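Local coordinates for putative peptidyl-arginine deiminase family protein (PDB 6B10) that probably acts as an agmatine deiminase, hydrolysing agmatine to N-carbamoylputrescine in polyamine biosynthesis, at residues A[175-179]-A[190-194]; A[13-17]-A[213-217]; A[85-89]-A[322-327]. Residues are numbered along the deposited sequence.

The three contacts illustrate how chemistry changes from the rim of an alpha/beta fold to its middle. Interaction 1 is a surface contact between neighbouring elements of the chain, where a strand tryptophan is met by aliphatic, cationic and hydrogen-bonding side chains of the preceding helix. Interaction 2, partly buried, joins distant parts of the chain through a tryptophan laid on backbone and a single salt bridge. Interaction 3 is buried near the middle of the chain and is dominated by one arginine. Interactions 2 and 3 touch: Glu15 OE1 lies 2.6 Å from His322 NE2, a probable hydrogen bond. Interaction 1 touches neither, although its strand 190-194 directly precedes strand 212-216.

Interaction 1 of 3, residues A[175-179]-A[190-194]; sequences KTQID and QIIWL
Residues 175-179 begin an alpha helix, with phi and psi near -60° and -45° and Asp179 N bonded to Lys175 O at 2.6 Å. Residues 190-194 are an extended strand. The short axes approach to 10.8 Å at 133° between their N-to-C directions, with Asp179 CA 7.1 Å from Ile191 CA. Ile191 and Trp193 point their CA-to-CB bonds toward the helix, while Ile192 points away. Trp193 (chi1 m, chi2 90°) is met by three helix residues. Trp193 NE1 donates an almost linear hydrogen bond to Asp179 OD1 at 2.8 Å. Lys175 (chi1 t) lies over one face: its CG is 4.0 Å from the centroid of the Trp193 six-membered ring (CH-pi), and its NZ 4.5 Å from that of the five-membered ring (cation-pi). Ile178 CG2 meets the ring edge at Trp193 CH2, 3.8 Å away. This is the return leg of a beta-alpha-beta crossover: strand 190-194 pairs in parallel with strand 156-160, and Leu165 of helix 161-167 also touches Lys175, Ile178 and Trp193.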
ATOM      1  N   LYS A 175     -10.348  -8.530  20.275  1.00 51.67           N
ATOM      2  CA  LYS A 175      -9.129  -7.892  19.772  1.00 51.93           C
ATOM      3  C   LYS A 175      -7.909  -8.727  20.177  1.00 49.77           C
ATOM      4  O   LYS A 175      -7.007  -8.916  19.372  1.00 48.83           O
ATOM      5  CB  LYS A 175      -8.959  -6.447  20.266  1.00 52.46           C
ATOM      6  CG  LYS A 175      -7.828  -5.713  19.543  1.00 53.10           C
ATOM      7  CD  LYS A 175      -7.455  -4.379  20.162  1.00 53.88           C
ATOM      8  CE  LYS A 175      -6.457  -4.554  21.292  1.00 55.10           C
ATOM      9  NZ  LYS A 175      -5.989  -3.243  21.814  1.00 56.57           N
ATOM     10  N   THR A 176      -7.893  -9.218  21.416  1.00 47.81           N
ATOM     11  CA  THR A 176      -6.827 -10.106  21.901  1.00 47.75           C
ATOM     12  C   THR A 176      -6.664 -11.333  20.995  1.00 47.92           C
ATOM     13  O   THR A 176      -5.541 -11.782  20.724  1.00 46.88           O
ATOM     14  CB  THR A 176      -7.109 -10.564  23.352  1.00 46.72           C
ATOM     15  OG1 THR A 176      -7.054  -9.432  24.225  1.00 46.71           O
ATOM     16  CG2 THR A 176      -6.100 -11.603  23.833  1.00 46.02           C
ATOM     17  N   GLN A 177      -7.792 -11.862  20.531  1.00 46.15           N
ATOM     18  CA  GLN A 177      -7.803 -13.009  19.628  1.00 46.19           C
ATOM     19  C   GLN A 177      -7.324 -12.628  18.235  1.00 43.28           C
ATOM     20  O   GLN A 177      -6.538 -13.353  17.626  1.00 44.48           O
ATOM     21  CB  GLN A 177      -9.203 -13.620  19.555  1.00 46.72           C
ATOM     22  CG  GLN A 177      -9.550 -14.455  20.777  1.00 47.79           C
ATOM     23  CD  GLN A 177     -11.003 -14.896  20.805  1.00 48.14           C
ATOM     24  OE1 GLN A 177     -11.874 -14.266  20.199  1.00 49.25           O
ATOM     25  NE2 GLN A 177     -11.273 -15.980  21.518  1.00 47.82           N
ATOM     26  N   ILE A 178      -7.816 -11.500  17.734  1.00 40.52           N
ATOM     27  CA  ILE A 178      -7.392 -10.971  16.440  1.00 39.14           C
ATOM     28  C   ILE A 178      -5.906 -10.622  16.483  1.00 36.99           C
ATOM     29  O   ILE A 178      -5.164 -10.937  15.555  1.00 36.37           O
ATOM     30  CB  ILE A 178      -8.229  -9.740  16.037  1.00 39.40           C
ATOM     31  CG1 ILE A 178      -9.656 -10.171  15.684  1.00 40.84           C
ATOM     32  CG2 ILE A 178      -7.612  -9.021  14.842  1.00 40.17           C
ATOM     33  CD1 ILE A 178     -10.665  -9.041  15.695  1.00 40.87           C
ATOM     34  N   ASP A 179      -5.489  -9.984  17.572  1.00 33.96           N
ATOM     35  CA  ASP A 179      -4.086  -9.698  17.827  1.00 33.55           C
ATOM     36  C   ASP A 179      -3.254 -10.986  17.775  1.00 34.18           C
ATOM     37  O   ASP A 179      -2.262 -11.061  17.049  1.00 33.68           O
ATOM     38  CB  ASP A 179      -3.933  -9.018  19.191  1.00 32.66           C
ATOM     39  CG  ASP A 179      -2.507  -8.612  19.491  1.00 32.58           C
ATOM     40  OD1 ASP A 179      -2.114  -7.498  19.094  1.00 31.85           O
ATOM     41  OD2 ASP A 179      -1.787  -9.394  20.146  1.00 32.62           O
ATOM     42  N   GLN A 190       4.996  -7.960  18.002  1.00 30.49           N
ATOM     43  CA  GLN A 190       4.270  -6.786  18.473  1.00 30.23           C
ATOM     44  C   GLN A 190       3.333  -6.210  17.413  1.00 29.91           C
ATOM     45  O   GLN A 190       3.684  -6.132  16.234  1.00 30.65           O
ATOM     46  CB  GLN A 190       5.270  -5.713  18.916  1.00 30.78           C
ATOM     47  CG  GLN A 190       4.650  -4.376  19.292  1.00 32.26           C
ATOM     48  CD  GLN A 190       5.677  -3.363  19.785  1.00 34.39           C
ATOM     49  OE1 GLN A 190       6.887  -3.552  19.644  1.00 35.38           O
ATOM     50  NE2 GLN A 190       5.192  -2.275  20.358  1.00 35.12           N
ATOM     51  N   ILE A 191       2.144  -5.803  17.847  1.00 29.15           N
ATOM     52  CA  ILE A 191       1.226  -5.032  17.014  1.00 28.12           C
ATOM     53  C   ILE A 191       0.911  -3.717  17.703  1.00 28.39           C
ATOM     54  O   ILE A 191       0.497  -3.698  18.862  1.00 29.78           O
ATOM     55  CB  ILE A 191      -0.096  -5.774  16.751  1.00 27.73           C
ATOM     56  CG1 ILE A 191       0.176  -7.055  15.954  1.00 28.49           C
ATOM     57  CG2 ILE A 191      -1.066  -4.870  16.003  1.00 27.05           C
ATOM     58  CD1 ILE A 191      -1.039  -7.923  15.721  1.00 28.77           C
ATOM     59  N   ILE A 192       1.108  -2.623  16.977  1.00 28.15           N
ATOM     60  CA  ILE A 192       0.745  -1.295  17.439  1.00 28.76           C
ATOM     61  C   ILE A 192      -0.639  -0.986  16.876  1.00 28.75           C
ATOM     62  O   ILE A 192      -0.813  -0.844  15.658  1.00 28.07           O
ATOM     63  CB  ILE A 192       1.772  -0.249  16.978  1.00 29.27           C
ATOM     64  CG1 ILE A 192       3.133  -0.564  17.598  1.00 30.00           C
ATOM     65  CG2 ILE A 192       1.337   1.154  17.370  1.00 30.52           C
ATOM     66  CD1 ILE A 192       4.294   0.135  16.936  1.00 30.35           C
ATOM     67  N   TRP A 193      -1.618  -0.921  17.773  1.00 28.12           N
ATOM     68  CA  TRP A 193      -2.995  -0.630  17.423  1.00 29.20           C
ATOM     69  C   TRP A 193      -3.252   0.855  17.613  1.00 30.75           C
ATOM     70  O   TRP A 193      -3.337   1.324  18.743  1.00 32.96           O
ATOM     71  CB  TRP A 193      -3.938  -1.423  18.330  1.00 29.21           C
ATOM     72  CG  TRP A 193      -3.917  -2.909  18.122  1.00 28.46           C
ATOM     73  CD1 TRP A 193      -3.111  -3.824  18.750  1.00 28.30           C
ATOM     74  CD2 TRP A 193      -4.759  -3.656  17.240  1.00 28.13           C
ATOM     75  NE1 TRP A 193      -3.400  -5.098  18.299  1.00 28.09           N
ATOM     76  CE2 TRP A 193      -4.406  -5.018  17.371  1.00 28.03           C
ATOM     77  CE3 TRP A 193      -5.779  -3.306  16.350  1.00 29.46           C
ATOM     78  CZ2 TRP A 193      -5.040  -6.025  16.646  1.00 29.02           C
ATOM     79  CZ3 TRP A 193      -6.405  -4.306  15.623  1.00 29.62           C
ATOM     80  CH2 TRP A 193      -6.034  -5.651  15.779  1.00 29.68           C
ATOM     81  N   LEU A 194      -3.369   1.600  16.517  1.00 32.12           N
ATOM     82  CA  LEU A 194      -3.623   3.039  16.604  1.00 34.15           C
ATOM     83  C   LEU A 194      -5.115   3.353  16.707  1.00 35.70           C
ATOM     84  O   LEU A 194      -5.896   2.969  15.838  1.00 36.43           O
ATOM     85  CB  LEU A 194      -3.041   3.780  15.401  1.00 34.11           C
ATOM     86  CG  LEU A 194      -1.532   3.982  15.336  1.00 34.25           C
ATOM     87  CD1 LEU A 194      -1.223   4.809  14.101  1.00 35.11           C
ATOM     88  CD2 LEU A 194      -0.975   4.662  16.577  1.00 34.56           C
TER

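Interaction 2 of 3, residues A[13-17]-A[213-217]; sequences IPEWS and RFIDK
This is a loop-to-strand contact in which a type I beta turn, Pro14 to Ser17, places a tryptophan and a glutamate against a strand nearly two hundred residues later. In the alpha/beta-propeller (pentein) fold expected of this guanidino-modifying superfamily, the turn passes from the sheet of strand 10-11 to that of strand 19-25 and packs on a third, that of strand 212-216, where residues 213-217 run toward the antiparallel partner 219-224. The turn is closed by Ser17 N to Pro14 O at 3.1 Å, with Glu15 and Trp16 at phi/psi of -65°/-24° and -80°/-3°. Opposite it, the chain is extended at Arg213 and Phe214, turns a corner at Ile215 (-113°/-21°) and extends again at Asp216. The nearest CA pair is Trp16 and Ile215, 7.7 Å apart. Trp16 takes chi1 p and chi2 82°, which lays its benzenoid half along this corner. Its contacts there are largely with backbone: Trp16 CZ3 is 3.5 Å from Ile215 C and Trp16 CH2 is 3.2 Å from Asp216 C; the one apolar side-chain contact is Trp16 CZ3 to Phe214 CB, 3.9 Å. Glu15, extended with chi1 and chi2 t, makes a salt bridge to Arg213, whose first three chi angles are all m, with Glu15 OE2 accepting from Arg213 NH2 at 2.9 Å. Both charges have further partners, Glu15 with His322 and Phe275 N, and Arg213 with Asp150. Where the indole covers the corner, Asp216 CA sits 3.7 Å from the centroid of the Trp16 six-membered ring, a CH-pi contact.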
ATOM      1  N   ILE A  13       7.568  -9.011   5.844  1.00 23.90           N
ATOM      2  CA  ILE A  13       8.460  -8.323   4.913  1.00 23.04           C
ATOM      3  C   ILE A  13       8.114  -6.844   4.850  1.00 22.57           C
ATOM      4  O   ILE A  13       6.977  -6.492   4.535  1.00 21.96           O
ATOM      5  CB  ILE A  13       8.359  -8.914   3.492  1.00 23.54           C
ATOM      6  CG1 ILE A  13       8.647 -10.422   3.507  1.00 23.95           C
ATOM      7  CG2 ILE A  13       9.340  -8.228   2.551  1.00 23.42           C
ATOM      8  CD1 ILE A  13       8.335 -11.120   2.199  1.00 23.98           C
ATOM      9  N   PRO A  14       9.092  -5.967   5.146  1.00 21.45           N
ATOM     10  CA  PRO A  14       8.865  -4.545   4.957  1.00 21.55           C
ATOM     11  C   PRO A  14       8.919  -4.180   3.479  1.00 21.74           C
ATOM     12  O   PRO A  14       9.578  -4.866   2.688  1.00 21.84           O
ATOM     13  CB  PRO A  14      10.028  -3.903   5.709  1.00 21.73           C
ATOM     14  CG  PRO A  14      11.129  -4.894   5.595  1.00 21.73           C
ATOM     15  CD  PRO A  14      10.476  -6.254   5.559  1.00 21.60           C
ATOM     16  N   GLU A  15       8.257  -3.084   3.118  1.00 21.78           N
ATOM     17  CA  GLU A  15       8.101  -2.712   1.714  1.00 21.48           C
ATOM     18  C   GLU A  15       9.421  -2.372   1.019  1.00 21.33           C
ATOM     19  O   GLU A  15       9.535  -2.490  -0.206  1.00 21.33           O
ATOM     20  CB  GLU A  15       7.132  -1.545   1.590  1.00 21.73           C
ATOM     21  CG  GLU A  15       6.492  -1.423   0.225  1.00 22.06           C
ATOM     22  CD  GLU A  15       5.235  -0.589   0.292  1.00 22.62           C
ATOM     23  OE1 GLU A  15       4.195  -1.140   0.712  1.00 22.71           O
ATOM     24  OE2 GLU A  15       5.307   0.619  -0.029  1.00 22.29           O
ATOM     25  N   TRP A  16      10.419  -1.962   1.793  1.00 21.34           N
ATOM     26  CA  TRP A  16      11.718  -1.609   1.220  1.00 22.19           C
ATOM     27  C   TRP A  16      12.635  -2.799   0.888  1.00 22.79           C
ATOM     28  O   TRP A  16      13.718  -2.602   0.344  1.00 22.74           O
ATOM     29  CB  TRP A  16      12.448  -0.598   2.110  1.00 22.37           C
ATOM     30  CG  TRP A  16      12.745  -1.081   3.491  1.00 22.56           C
ATOM     31  CD1 TRP A  16      13.791  -1.864   3.877  1.00 22.64           C
ATOM     32  CD2 TRP A  16      11.995  -0.792   4.674  1.00 22.64           C
ATOM     33  NE1 TRP A  16      13.734  -2.087   5.230  1.00 23.40           N
ATOM     34  CE2 TRP A  16      12.642  -1.436   5.743  1.00 23.03           C
ATOM     35  CE3 TRP A  16      10.831  -0.055   4.930  1.00 22.71           C
ATOM     36  CZ2 TRP A  16      12.165  -1.369   7.055  1.00 23.11           C
ATOM     37  CZ3 TRP A  16      10.364   0.019   6.226  1.00 22.56           C
ATOM     38  CH2 TRP A  16      11.027  -0.635   7.274  1.00 22.63           C
ATOM     39  N   SER A  17      12.216  -4.022   1.205  1.00 24.36           N
ATOM     40  CA  SER A  17      12.951  -5.215   0.765  1.00 25.99           C
ATOM     41  C   SER A  17      12.878  -5.334  -0.759  1.00 27.57           C
ATOM     42  O   SER A  17      11.944  -4.814  -1.394  1.00 26.92           O
ATOM     43  CB  SER A  17      12.389  -6.486   1.395  1.00 26.19           C
ATOM     44  OG  SER A  17      12.482  -6.436   2.799  1.00 27.16           O
ATOM     45  N   ARG A 213       3.332   4.995   8.413  1.00 21.10           N
ATOM     46  CA  ARG A 213       4.100   4.005   7.678  1.00 20.95           C
ATOM     47  C   ARG A 213       5.513   3.924   8.240  1.00 21.07           C
ATOM     48  O   ARG A 213       6.121   4.958   8.507  1.00 21.32           O
ATOM     49  CB  ARG A 213       4.252   4.421   6.206  1.00 21.44           C
ATOM     50  CG  ARG A 213       2.980   4.705   5.419  1.00 21.58           C
ATOM     51  CD  ARG A 213       2.234   3.442   5.017  1.00 21.56           C
ATOM     52  NE  ARG A 213       3.060   2.551   4.214  1.00 21.20           N
ATOM     53  CZ  ARG A 213       3.289   2.675   2.906  1.00 21.46           C
ATOM     54  NH1 ARG A 213       2.764   3.665   2.196  1.00 21.52           N
ATOM     55  NH2 ARG A 213       4.080   1.804   2.303  1.00 21.77           N
ATOM     56  N   PHE A 214       6.050   2.719   8.395  1.00 20.20           N
ATOM     57  CA  PHE A 214       7.482   2.572   8.603  1.00 20.65           C
ATOM     58  C   PHE A 214       8.225   2.929   7.322  1.00 20.70           C
ATOM     59  O   PHE A 214       7.825   2.519   6.222  1.00 19.38           O
ATOM     60  CB  PHE A 214       7.854   1.141   8.994  1.00 21.06           C
ATOM     61  CG  PHE A 214       7.419   0.760  10.374  1.00 21.49           C
ATOM     62  CD1 PHE A 214       8.115   1.223  11.481  1.00 22.24           C
ATOM     63  CD2 PHE A 214       6.317  -0.060  10.571  1.00 21.95           C
ATOM     64  CE1 PHE A 214       7.716   0.877  12.762  1.00 22.33           C
ATOM     65  CE2 PHE A 214       5.915  -0.414  11.848  1.00 22.17           C
ATOM     66  CZ  PHE A 214       6.618   0.057  12.943  1.00 22.44           C
ATOM     67  N   ILE A 215       9.315   3.676   7.473  1.00 20.60           N
ATOM     68  CA  ILE A 215      10.213   3.966   6.357  1.00 20.86           C
ATOM     69  C   ILE A 215      11.587   3.318   6.534  1.00 21.90           C
ATOM     70  O   ILE A 215      12.335   3.169   5.567  1.00 22.40           O
ATOM     71  CB  ILE A 215      10.356   5.480   6.116  1.00 20.92           C
ATOM     72  CG1 ILE A 215      10.954   6.194   7.330  1.00 21.17           C
ATOM     73  CG2 ILE A 215       9.004   6.065   5.764  1.00 21.16           C
ATOM     74  CD1 ILE A 215      11.196   7.667   7.102  1.00 21.69           C
ATOM     75  N   ASP A 216      11.934   2.978   7.775  1.00 22.83           N
ATOM     76  CA  ASP A 216      12.989   2.006   8.051  1.00 23.08           C
ATOM     77  C   ASP A 216      12.628   1.285   9.347  1.00 23.55           C
ATOM     78  O   ASP A 216      11.560   1.542   9.910  1.00 22.75           O
ATOM     79  CB  ASP A 216      14.390   2.654   8.056  1.00 23.70           C
ATOM     80  CG  ASP A 216      14.597   3.670   9.181  1.00 23.77           C
ATOM     81  OD1 ASP A 216      14.070   3.514  10.299  1.00 24.02           O
ATOM     82  OD2 ASP A 216      15.336   4.634   8.939  1.00 25.39           O
ATOM     83  N   LYS A 217      13.476   0.366   9.804  1.00 24.42           N
ATOM     84  CA  LYS A 217      13.142  -0.457  10.967  1.00 26.41           C
ATOM     85  C   LYS A 217      12.937   0.362  12.243  1.00 26.32           C
ATOM     86  O   LYS A 217      12.277  -0.105  13.162  1.00 25.76           O
ATOM     87  CB  LYS A 217      14.212  -1.526  11.223  1.00 28.11           C
ATOM     88  CG  LYS A 217      15.524  -0.994  11.789  1.00 29.86           C
ATOM     89  CD  LYS A 217      16.558  -2.106  11.876  1.00 31.89           C
ATOM     90  CE  LYS A 217      17.789  -1.656  12.637  1.00 33.89           C
ATOM     91  NZ  LYS A 217      18.865  -2.685  12.598  1.00 36.44           N
TER

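Interaction 3 of 3, residues A[85-89]-A[322-327]; sequences DTWIR and HCSCQN
The guanidinium of Arg89 lies flat on the His322 ring, centres 3.5 Å apart and planes at 14°, with Gln326 OE1 over its opposite face, not hydrogen-bonded. His322 and Cys323 (-62°/-40°, -62°/-29°) lead through Ser324 (-88°/6°) to extended Cys325. Arg89 lies in a short, weakly bonded helical turn, just after an Asx turn (Trp87 N to Asp85 OD1, 2.7 Å) and an inverse gamma turn centred on Trp87. The nearest CA pairs are Trp87 with Ser324 at 4.5 Å and Arg89 with Cys323 at 5.0 Å. Arg89 is t, p, p at chi1 to chi3, so NE donates to His322 O at 3.0 Å and NH2 and NH1 both donate to Asn327 OD1, at 2.8 and 3.1 Å. Trp87 CE3 packs on Cys323 CB at 3.4 Å. One water joins Thr86 O (2.6 Å) and Ser324 O (2.8 Å). His322 also bonds to Asp209 and Glu15. Such a buried polar network near the chain centre is consistent with the central pocket of the pentein fold.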
ATOM      1  N   ASP A  85     -12.349  -3.322  -9.921  1.00 62.99           N
ATOM      2  CA  ASP A  85     -11.590  -2.627  -8.884  1.00 59.01           C
ATOM      3  C   ASP A  85     -10.121  -2.494  -9.301  1.00 55.50           C
ATOM      4  O   ASP A  85      -9.481  -3.484  -9.662  1.00 55.70           O
ATOM      5  CB  ASP A  85     -11.695  -3.413  -7.573  1.00 59.44           C
ATOM      6  CG  ASP A  85     -11.058  -2.698  -6.391  1.00 59.76           C
ATOM      7  OD1 ASP A  85     -10.507  -1.593  -6.562  1.00 59.92           O
ATOM      8  OD2 ASP A  85     -11.107  -3.258  -5.277  1.00 62.16           O
ATOM      9  N   THR A  86      -9.602  -1.267  -9.266  1.00 50.38           N
ATOM     10  CA  THR A  86      -8.196  -1.004  -9.576  1.00 47.24           C
ATOM     11  C   THR A  86      -7.307  -0.982  -8.321  1.00 43.92           C
ATOM     12  O   THR A  86      -6.080  -0.988  -8.420  1.00 41.72           O
ATOM     13  CB  THR A  86      -8.032   0.340 -10.308  1.00 47.61           C
ATOM     14  OG1 THR A  86      -8.546   1.399  -9.492  1.00 46.63           O
ATOM     15  CG2 THR A  86      -8.767   0.315 -11.637  1.00 48.30           C
ATOM     16  N   TRP A  87      -7.925  -0.951  -7.146  1.00 41.35           N
ATOM     17  CA  TRP A  87      -7.182  -0.832  -5.901  1.00 40.06           C
ATOM     18  C   TRP A  87      -6.653  -2.196  -5.487  1.00 36.87           C
ATOM     19  O   TRP A  87      -7.196  -2.842  -4.600  1.00 36.87           O
ATOM     20  CB  TRP A  87      -8.060  -0.212  -4.813  1.00 41.22           C
ATOM     21  CG  TRP A  87      -8.634   1.131  -5.209  1.00 43.02           C
ATOM     22  CD1 TRP A  87      -9.954   1.442  -5.362  1.00 43.14           C
ATOM     23  CD2 TRP A  87      -7.902   2.328  -5.522  1.00 43.27           C
ATOM     24  NE1 TRP A  87     -10.090   2.757  -5.739  1.00 43.50           N
ATOM     25  CE2 TRP A  87      -8.847   3.324  -5.844  1.00 43.48           C
ATOM     26  CE3 TRP A  87      -6.542   2.654  -5.557  1.00 43.44           C
ATOM     27  CZ2 TRP A  87      -8.477   4.624  -6.196  1.00 43.81           C
ATOM     28  CZ3 TRP A  87      -6.173   3.951  -5.910  1.00 43.36           C
ATOM     29  CH2 TRP A  87      -7.139   4.917  -6.224  1.00 43.65           C
ATOM     30  N   ILE A  88      -5.584  -2.624  -6.151  1.00 35.21           N
ATOM     31  CA  ILE A  88      -5.041  -3.972  -5.959  1.00 35.10           C
ATOM     32  C   ILE A  88      -4.453  -4.188  -4.557  1.00 35.25           C
ATOM     33  O   ILE A  88      -4.446  -5.314  -4.063  1.00 36.47           O
ATOM     34  CB  ILE A  88      -4.018  -4.343  -7.065  1.00 34.36           C
ATOM     35  CG1 ILE A  88      -3.622  -5.823  -6.968  1.00 35.07           C
ATOM     36  CG2 ILE A  88      -2.774  -3.472  -6.999  1.00 33.89           C
ATOM     37  CD1 ILE A  88      -2.933  -6.353  -8.207  1.00 35.11           C
ATOM     38  N   ARG A  89      -3.972  -3.122  -3.914  1.00 33.70           N
ATOM     39  CA  ARG A  89      -3.535  -3.193  -2.513  1.00 32.90           C
ATOM     40  C   ARG A  89      -4.627  -3.782  -1.597  1.00 34.59           C
ATOM     41  O   ARG A  89      -4.318  -4.475  -0.625  1.00 35.61           O
ATOM     42  CB  ARG A  89      -3.117  -1.794  -2.026  1.00 31.19           C
ATOM     43  CG  ARG A  89      -2.578  -1.701  -0.594  1.00 29.25           C
ATOM     44  CD  ARG A  89      -1.156  -2.214  -0.417  1.00 27.66           C
ATOM     45  NE  ARG A  89      -0.217  -1.653  -1.389  1.00 26.77           N
ATOM     46  CZ  ARG A  89       1.071  -1.989  -1.469  1.00 25.30           C
ATOM     47  NH1 ARG A  89       1.595  -2.852  -0.613  1.00 24.93           N
ATOM     48  NH2 ARG A  89       1.843  -1.447  -2.403  1.00 24.80           N
ATOM     49  N   HIS A 322      -0.152   4.174  -3.203  1.00 24.80           N
ATOM     50  CA  HIS A 322       0.021   2.893  -2.495  1.00 24.26           C
ATOM     51  C   HIS A 322      -1.196   1.984  -2.667  1.00 25.34           C
ATOM     52  O   HIS A 322      -1.049   0.782  -2.841  1.00 24.52           O
ATOM     53  CB  HIS A 322       0.288   3.124  -1.000  1.00 23.16           C
ATOM     54  CG  HIS A 322       0.806   1.920  -0.271  1.00 21.87           C
ATOM     55  ND1 HIS A 322       0.083   1.278   0.711  1.00 21.51           N
ATOM     56  CD2 HIS A 322       1.980   1.250  -0.366  1.00 21.35           C
ATOM     57  CE1 HIS A 322       0.782   0.262   1.184  1.00 20.96           C
ATOM     58  NE2 HIS A 322       1.939   0.222   0.546  1.00 20.71           N
ATOM     59  N   CYS A 323      -2.391   2.570  -2.615  1.00 27.46           N
ATOM     60  CA  CYS A 323      -3.646   1.826  -2.791  1.00 30.01           C
ATOM     61  C   CYS A 323      -3.771   1.174  -4.167  1.00 29.40           C
ATOM     62  O   CYS A 323      -4.425   0.147  -4.315  1.00 30.42           O
ATOM     63  CB  CYS A 323      -4.858   2.752  -2.582  1.00 32.26           C
ATOM     64  SG  CYS A 323      -4.992   3.497  -0.942  1.00 38.37           S
ATOM     65  N   SER A 324      -3.154   1.779  -5.174  1.00 30.10           N
ATOM     66  CA  SER A 324      -3.264   1.303  -6.554  1.00 30.26           C
ATOM     67  C   SER A 324      -2.232   0.245  -6.961  1.00 30.20           C
ATOM     68  O   SER A 324      -2.161  -0.114  -8.136  1.00 31.60           O
ATOM     69  CB  SER A 324      -3.108   2.483  -7.504  1.00 29.77           C
ATOM     70  OG  SER A 324      -1.739   2.769  -7.680  1.00 30.29           O
ATOM     71  N   CYS A 325      -1.419  -0.243  -6.031  1.00 28.45           N
ATOM     72  CA  CYS A 325      -0.383  -1.191  -6.404  1.00 26.45           C
ATOM     73  C   CYS A 325      -0.117  -2.223  -5.327  1.00 26.57           C
ATOM     74  O   CYS A 325      -0.556  -2.085  -4.184  1.00 26.76           O
ATOM     75  CB  CYS A 325       0.901  -0.452  -6.780  1.00 26.33           C
ATOM     76  SG  CYS A 325       1.689   0.492  -5.446  1.00 24.64           S
ATOM     77  N   GLN A 326       0.567  -3.289  -5.717  1.00 26.85           N
ATOM     78  CA  GLN A 326       0.984  -4.313  -4.775  1.00 27.16           C
ATOM     79  C   GLN A 326       2.404  -4.752  -5.118  1.00 26.13           C
ATOM     80  O   GLN A 326       2.788  -4.810  -6.286  1.00 25.30           O
ATOM     81  CB  GLN A 326       0.014  -5.493  -4.803  1.00 28.43           C
ATOM     82  CG  GLN A 326       0.323  -6.612  -3.814  1.00 29.97           C
ATOM     83  CD  GLN A 326       0.355  -6.145  -2.367  1.00 30.62           C
ATOM     84  OE1 GLN A 326       1.313  -5.498  -1.932  1.00 30.88           O
ATOM     85  NE2 GLN A 326      -0.687  -6.476  -1.611  1.00 31.25           N
ATOM     86  N   ASN A 327       3.180  -5.043  -4.088  1.00 24.56           N
ATOM     87  CA  ASN A 327       4.567  -5.430  -4.265  1.00 25.08           C
ATOM     88  C   ASN A 327       4.676  -6.944  -4.260  1.00 25.06           C
ATOM     89  O   ASN A 327       3.993  -7.616  -3.493  1.00 25.78           O
ATOM     90  CB  ASN A 327       5.426  -4.827  -3.140  1.00 24.49           C
ATOM     91  CG  ASN A 327       5.138  -3.356  -2.923  1.00 23.91           C
ATOM     92  OD1 ASN A 327       4.216  -2.993  -2.189  1.00 23.39           O
ATOM     93  ND2 ASN A 327       5.908  -2.499  -3.582  1.00 23.53           N
TER
HETATM   94  O   HOH W   1      -4.168  -0.271 -10.060  1.00 29.66           O